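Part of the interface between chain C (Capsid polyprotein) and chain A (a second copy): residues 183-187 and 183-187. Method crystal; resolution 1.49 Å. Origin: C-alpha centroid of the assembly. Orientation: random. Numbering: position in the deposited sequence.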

# COMPACT_ATOMS: atom_id res chain seq x y z
N LYS C 183 9.12 -8.01 -0.46
CA LYS C 183 7.96 -7.44 -1.11
C LYS C 183 7.09 -6.90 0.03
O LYS C 183 6.50 -7.65 0.79
CB LYS C 183 7.22 -8.50 -1.94
CG LYS C 183 8.10 -9.46 -2.78
CD LYS C 183 9.06 -8.77 -3.75
CE LYS C 183 9.80 -9.81 -4.62
NZ LYS C 183 11.07 -9.29 -5.21
N MET C 184 7.04 -5.58 0.16
CA MET C 184 6.34 -4.94 1.27
C MET C 184 4.84 -5.15 1.29
O MET C 184 4.20 -5.23 0.27
CB MET C 184 6.60 -3.44 1.28
CG MET C 184 7.99 -3.04 1.63
SD MET C 184 8.40 -3.43 3.35
CE MET C 184 7.11 -2.61 4.23
N LEU C 185 4.31 -5.18 2.51
CA LEU C 185 2.89 -5.33 2.76
C LEU C 185 2.39 -4.05 3.41
O LEU C 185 3.16 -3.27 3.92
CB LEU C 185 2.64 -6.48 3.73
CG LEU C 185 3.13 -7.87 3.31
CD1 LEU C 185 2.84 -8.87 4.42
CD2 LEU C 185 2.50 -8.29 2.02
N TYR C 186 1.08 -3.85 3.36
CA TYR C 186 0.45 -2.73 4.04
C TYR C 186 0.55 -3.00 5.54
O TYR C 186 0.51 -4.13 5.97
CB TYR C 186 -1.03 -2.62 3.69
CG TYR C 186 -1.37 -2.03 2.34
CD1 TYR C 186 -1.28 -0.68 2.09
CD2 TYR C 186 -1.84 -2.84 1.32
CE1 TYR C 186 -1.62 -0.16 0.86
CE2 TYR C 186 -2.18 -2.33 0.10
CZ TYR C 186 -2.08 -1.00 -0.13
OH TYR C 186 -2.43 -0.52 -1.36
N PHE C 187 0.63 -1.93 6.32
CA PHE C 187 0.62 -2.03 7.77
C PHE C 187 -0.56 -1.24 8.27
O PHE C 187 -0.83 -0.16 7.78
CB PHE C 187 1.93 -1.52 8.38
CG PHE C 187 3.05 -2.50 8.30
CD1 PHE C 187 3.78 -2.65 7.14
CD2 PHE C 187 3.38 -3.29 9.38
CE1 PHE C 187 4.80 -3.56 7.07
CE2 PHE C 187 4.39 -4.20 9.30
CZ PHE C 187 5.11 -4.33 8.16
N LYS A 183 -7.74 -8.92 2.73
CA LYS A 183 -6.68 -8.03 3.16
C LYS A 183 -5.90 -7.69 1.89
O LYS A 183 -5.20 -8.52 1.33
CB LYS A 183 -5.79 -8.70 4.21
CG LYS A 183 -6.55 -9.44 5.33
CD LYS A 183 -7.51 -8.54 6.05
CE LYS A 183 -7.81 -9.04 7.45
NZ LYS A 183 -8.75 -10.16 7.42
N MET A 184 -6.03 -6.45 1.44
CA MET A 184 -5.42 -6.01 0.20
C MET A 184 -3.90 -6.00 0.21
O MET A 184 -3.28 -5.73 1.22
CB MET A 184 -5.90 -4.61 -0.17
CG MET A 184 -7.35 -4.52 -0.60
SD MET A 184 -7.69 -5.51 -2.07
CE MET A 184 -6.55 -4.82 -3.22
N LEU A 185 -3.35 -6.26 -0.96
CA LEU A 185 -1.92 -6.24 -1.19
C LEU A 185 -1.64 -5.11 -2.16
O LEU A 185 -2.53 -4.61 -2.83
CB LEU A 185 -1.46 -7.55 -1.83
CG LEU A 185 -1.72 -8.85 -1.07
CD1 LEU A 185 -1.29 -10.03 -1.90
CD2 LEU A 185 -0.99 -8.84 0.25
N TYR A 186 -0.38 -4.70 -2.19
CA TYR A 186 0.07 -3.72 -3.15
C TYR A 186 0.08 -4.39 -4.52
O TYR A 186 0.30 -5.58 -4.62
CB TYR A 186 1.51 -3.29 -2.85
CG TYR A 186 1.73 -2.32 -1.71
CD1 TYR A 186 1.44 -0.98 -1.85
CD2 TYR A 186 2.28 -2.75 -0.52
CE1 TYR A 186 1.67 -0.09 -0.83
CE2 TYR A 186 2.50 -1.87 0.50
CZ TYR A 186 2.21 -0.55 0.35
OH TYR A 186 2.45 0.31 1.38
N PHE A 187 -0.15 -3.60 -5.56
CA PHE A 187 -0.07 -4.08 -6.93
C PHE A 187 0.99 -3.27 -7.67
O PHE A 187 1.05 -2.07 -7.50
CB PHE A 187 -1.41 -3.96 -7.64
CG PHE A 187 -2.40 -5.02 -7.24
CD1 PHE A 187 -3.15 -4.89 -6.09
CD2 PHE A 187 -2.58 -6.14 -8.02
CE1 PHE A 187 -4.04 -5.87 -5.73
CE2 PHE A 187 -3.47 -7.11 -7.65
CZ PHE A 187 -4.20 -6.97 -6.51
O HOH W 1 1.56 -6.20 -0.49
O HOH W 2 3.20 -0.43 3.90
O HOH W 3 -2.97 -1.98 -3.56
O HOH W 4 -0.57 -6.02 2.16

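Lys A183 takes no part in the contact. Its CA-to-CB bond points sideways, and its charged NZ lies far from the chain C stretch.

The closest contact of Met A184 is through its O, at the edge of the Tyr C186 ring, 3.2 Å from CD2, where the ring's C-H groups are weakly positive. The same O accepts a hydrogen bond from water 4 (2.9 Å), which accepts one from Tyr C186 N (3.0 Å). Methionine's apolar CB suits packing near Tyr C186 CE2, at 4.4 Å.

Leu A185 CA and Leu C185 CA are the nearest CA pair, 6.3 Å apart. Its CA-to-CB bond points away, but the side chain end comes nearer, so CD2 meets Leu C185 CD2 at 4.0 Å, an apolar match. Leu A185 O accepts from water 3 (2.8 Å), which accepts from Tyr C186 OH (2.7 Å).

Tyr A186 buries 97 Å² against chain C. Its ring stacks face to face on Tyr C186, with centroids 4.1 Å apart and planes at 17°. Tyrosine suits this place: the flat ring packs while the hydroxyl reaches water. Tyr A186 OH donates to water 2 (2.7 Å) and N to water 1 (3.0 Å); these donate to Leu C185 O and Met C184 O, repeating the pattern with chains exchanged. No direct hydrogen bond crosses.

Phe A187 points away and makes no contact; its apolar ring suits its buried site.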